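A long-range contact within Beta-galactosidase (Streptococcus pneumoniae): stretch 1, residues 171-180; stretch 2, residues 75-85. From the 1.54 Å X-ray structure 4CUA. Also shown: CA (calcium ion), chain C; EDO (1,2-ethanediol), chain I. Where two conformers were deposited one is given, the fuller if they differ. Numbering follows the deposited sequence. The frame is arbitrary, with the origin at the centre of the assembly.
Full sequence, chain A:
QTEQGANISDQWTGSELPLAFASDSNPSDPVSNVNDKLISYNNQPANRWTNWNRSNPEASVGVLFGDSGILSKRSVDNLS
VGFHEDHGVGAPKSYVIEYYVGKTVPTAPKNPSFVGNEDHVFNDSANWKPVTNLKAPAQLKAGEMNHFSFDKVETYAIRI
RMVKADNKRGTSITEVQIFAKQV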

# COMPACT_ATOMS: atom_id res chain seq x y z
N THR A 171 -8.95 5.92 -6.20
CA THR A 171 -7.71 6.35 -5.56
C THR A 171 -6.59 5.81 -6.42
O THR A 171 -6.74 4.79 -7.10
CB THR A 171 -7.63 5.84 -4.14
OG1 THR A 171 -8.77 6.39 -3.45
CG2 THR A 171 -6.37 6.35 -3.45
N SER A 172 -5.46 6.50 -6.38
CA SER A 172 -4.35 6.15 -7.24
C SER A 172 -2.96 6.38 -6.60
O SER A 172 -2.70 7.45 -6.06
CB SER A 172 -4.44 6.96 -8.52
OG SER A 172 -3.38 6.72 -9.44
N ILE A 173 -2.07 5.43 -6.78
CA ILE A 173 -0.71 5.44 -6.22
C ILE A 173 0.26 4.92 -7.26
O ILE A 173 0.13 3.80 -7.72
CB ILE A 173 -0.64 4.54 -4.99
CG1 ILE A 173 -1.50 5.08 -3.85
CG2 ILE A 173 0.82 4.40 -4.50
CD1 ILE A 173 -1.66 4.09 -2.69
N THR A 174 1.30 5.73 -7.56
CA THR A 174 2.36 5.24 -8.48
C THR A 174 3.44 4.39 -7.76
O THR A 174 3.94 3.46 -8.34
CB THR A 174 2.98 6.35 -9.29
OG1 THR A 174 3.97 5.78 -10.17
CG2 THR A 174 3.57 7.45 -8.51
N GLU A 175 3.70 4.71 -6.50
CA GLU A 175 4.76 4.00 -5.74
C GLU A 175 4.55 4.28 -4.29
O GLU A 175 4.17 5.38 -3.92
CB GLU A 175 6.14 4.49 -6.22
CG GLU A 175 7.32 3.61 -5.82
CD GLU A 175 7.46 2.30 -6.52
OE1 GLU A 175 6.65 1.95 -7.40
OE2 GLU A 175 8.44 1.54 -6.21
N VAL A 176 4.89 3.26 -3.48
CA VAL A 176 5.08 3.45 -2.05
C VAL A 176 6.52 3.12 -1.74
O VAL A 176 7.16 2.39 -2.50
CB VAL A 176 4.17 2.57 -1.20
CG1 VAL A 176 2.71 2.80 -1.60
CG2 VAL A 176 4.54 1.10 -1.29
N GLN A 177 7.04 3.69 -0.65
CA GLN A 177 8.37 3.33 -0.16
C GLN A 177 8.34 3.26 1.38
O GLN A 177 7.77 4.13 2.04
CB GLN A 177 9.43 4.34 -0.62
CG GLN A 177 9.48 4.40 -2.14
CD GLN A 177 10.57 5.37 -2.64
OE1 GLN A 177 10.84 6.40 -2.05
NE2 GLN A 177 11.15 5.02 -3.73
N ILE A 178 8.96 2.20 1.90
CA ILE A 178 9.09 2.00 3.33
C ILE A 178 10.58 1.73 3.60
O ILE A 178 11.18 0.93 2.87
CB ILE A 178 8.25 0.81 3.82
CG1 ILE A 178 6.77 1.05 3.49
CG2 ILE A 178 8.32 0.68 5.34
CD1 ILE A 178 5.94 -0.20 3.73
N PHE A 179 11.12 2.41 4.63
CA PHE A 179 12.56 2.26 4.95
C PHE A 179 12.81 1.67 6.34
O PHE A 179 12.10 1.97 7.30
CB PHE A 179 13.26 3.60 4.81
CG PHE A 179 13.09 4.21 3.46
CD1 PHE A 179 13.92 3.85 2.43
CD2 PHE A 179 12.05 5.09 3.20
CE1 PHE A 179 13.74 4.39 1.18
CE2 PHE A 179 11.88 5.64 1.93
CZ PHE A 179 12.73 5.27 0.92
N ALA A 180 13.84 0.87 6.39
CA ALA A 180 14.41 0.41 7.67
C ALA A 180 15.12 1.57 8.35
O ALA A 180 15.56 2.51 7.70
CB ALA A 180 15.44 -0.67 7.40
CA CA C . 5.56 2.14 -9.41
C1 EDO I . 14.09 -4.62 11.18
O1 EDO I . 13.06 -5.48 11.63
C2 EDO I . 14.68 -5.06 9.89
O2 EDO I . 14.41 -4.02 8.96
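Stretch 2 (75-85) SVDNLSVGFHE

An asparagine side chain can stand in for a stretch of backbone, and Asn-78 does so at one end of this antiparallel pairing. Its amide takes both polar groups of Phe-179: Phe-179 N donates to Asn-78 OD1 (2.9 Å), and Asn-78 ND2 donates to Phe-179 O (2.8 Å). The ladder thus gains a rung made by a side chain where the regular main-chain pairing has stopped. Water 2 bridges the junction, donating to Asn-78 OD1 (2.7 Å) and Gln-177 O (3.2 Å) while accepting from Ser-80 OG (2.6 Å).

The rest follows the familiar rule that extended strands pair through alternating bonds. Stretch 2 is strand through Phe-83, continuing from earlier in the chain, with a local departure from the extended conformation at Asp-77 (psi 15°). It runs against strand 175-177 at 165° between N-to-C directions, with the axes approaching to 4.7 Å. Gln-177 and Ser-80 form a closed pair, Ser-80 N to Gln-177 O at 2.8 Å and Gln-177 N to Ser-80 O at 2.9 Å. Val-176 CA lies 4.4 Å from Val-81 CA.

Stretch 1 turns a corner at Thr-174, yet the pairing carries across it. Gly-82 bonds to the corner residue and to the one after it: its N donates to Glu-175 O (2.8 Å), and its O accepts from Thr-174 N (2.9 Å). An ideal CB on Gly-82 would lie a tight 3.4 Å from Thr-174 CG2. At the same corner, Thr-174 O (2.4 Å) and Glu-175 OE1 (2.3 Å) bind the calcium ion.

Beyond the corner, Ile-173 faces Phe-83, and His-84 N donates to Ser-172 O (3.1 Å). His-84 ND1 and Ser-172 OG also share a hydrogen bond of 2.7 Å. Apolar side chains pack along the ladder: Ile-173 CG1 lies 3.6 Å from Val-81 CG1, and Ile-178 CG1 lies 3.6 Å from Leu-79 CD1.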

# COMPACT_ATOMS: atom_id res chain seq x y z
N SER A 75 10.74 -3.90 11.57
CA SER A 75 10.48 -2.74 12.41
C SER A 75 10.21 -1.49 11.57
O SER A 75 11.08 -0.98 10.88
CB SER A 75 11.69 -2.46 13.32
OG SER A 75 11.43 -1.29 14.06
N VAL A 76 8.97 -1.01 11.59
CA VAL A 76 8.49 0.01 10.69
C VAL A 76 8.02 1.24 11.40
O VAL A 76 7.14 1.20 12.29
CB VAL A 76 7.32 -0.53 9.80
CG1 VAL A 76 6.85 0.56 8.85
CG2 VAL A 76 7.71 -1.82 9.12
N ASP A 77 8.48 2.40 10.97
CA ASP A 77 8.07 3.65 11.52
C ASP A 77 7.73 4.77 10.51
O ASP A 77 7.57 5.92 10.83
CB ASP A 77 9.09 4.15 12.61
CG ASP A 77 10.35 4.73 12.01
OD1 ASP A 77 10.54 4.68 10.77
OD2 ASP A 77 11.21 5.22 12.80
N ASN A 78 7.55 4.37 9.24
CA ASN A 78 7.41 5.29 8.16
C ASN A 78 6.71 4.59 6.99
O ASN A 78 6.73 3.39 6.87
CB ASN A 78 8.81 5.82 7.68
CG ASN A 78 9.66 4.76 7.11
OD1 ASN A 78 9.67 4.53 5.88
ND2 ASN A 78 10.38 4.04 7.95
N LEU A 79 6.16 5.46 6.15
CA LEU A 79 5.57 5.10 4.86
C LEU A 79 5.57 6.30 4.01
O LEU A 79 5.24 7.37 4.44
CB LEU A 79 4.14 4.67 5.10
CG LEU A 79 3.30 4.34 3.84
CD1 LEU A 79 3.83 3.16 3.04
CD2 LEU A 79 1.80 4.20 4.18
N SER A 80 5.94 6.14 2.74
CA SER A 80 5.82 7.22 1.77
C SER A 80 4.95 6.73 0.62
O SER A 80 5.09 5.62 0.17
CB SER A 80 7.18 7.64 1.22
OG SER A 80 8.06 8.02 2.24
N VAL A 81 4.07 7.62 0.15
CA VAL A 81 3.11 7.27 -0.91
C VAL A 81 3.05 8.36 -1.93
O VAL A 81 2.72 9.51 -1.65
CB VAL A 81 1.70 7.09 -0.35
CG1 VAL A 81 0.72 6.63 -1.44
CG2 VAL A 81 1.68 6.14 0.81
N GLY A 82 3.32 7.98 -3.17
CA GLY A 82 3.22 8.88 -4.30
C GLY A 82 1.84 8.78 -4.91
O GLY A 82 1.58 7.89 -5.70
N PHE A 83 0.96 9.68 -4.54
CA PHE A 83 -0.35 9.72 -5.15
C PHE A 83 -0.30 10.26 -6.56
O PHE A 83 0.42 11.23 -6.86
CB PHE A 83 -1.32 10.54 -4.27
CG PHE A 83 -1.59 9.91 -2.94
CD1 PHE A 83 -2.35 8.75 -2.85
CD2 PHE A 83 -1.04 10.42 -1.76
CE1 PHE A 83 -2.57 8.15 -1.61
CE2 PHE A 83 -1.24 9.80 -0.54
CZ PHE A 83 -2.01 8.67 -0.46
N HIS A 84 -1.14 9.72 -7.44
CA HIS A 84 -1.30 10.16 -8.79
C HIS A 84 -2.70 10.69 -9.01
O HIS A 84 -3.61 10.27 -8.36
CB HIS A 84 -0.91 9.02 -9.77
CG HIS A 84 -1.59 9.09 -11.11
ND1 HIS A 84 -2.86 8.65 -11.29
CD2 HIS A 84 -1.19 9.60 -12.29
CE1 HIS A 84 -3.23 8.85 -12.55
NE2 HIS A 84 -2.23 9.42 -13.18
N GLU A 85 -2.85 11.62 -9.93
CA GLU A 85 -4.19 12.12 -10.25
C GLU A 85 -4.32 12.41 -11.72
O GLU A 85 -3.41 12.91 -12.38
CB GLU A 85 -4.54 13.38 -9.45
CG GLU A 85 -3.77 14.62 -9.84
CD GLU A 85 -4.23 15.85 -9.08
OE1 GLU A 85 -5.21 15.79 -8.33
OE2 GLU A 85 -3.57 16.91 -9.20
O HOH W 1 11.34 1.53 9.91
O HOH W 2 8.83 6.36 4.07
O HOH W 3 10.05 8.43 -0.46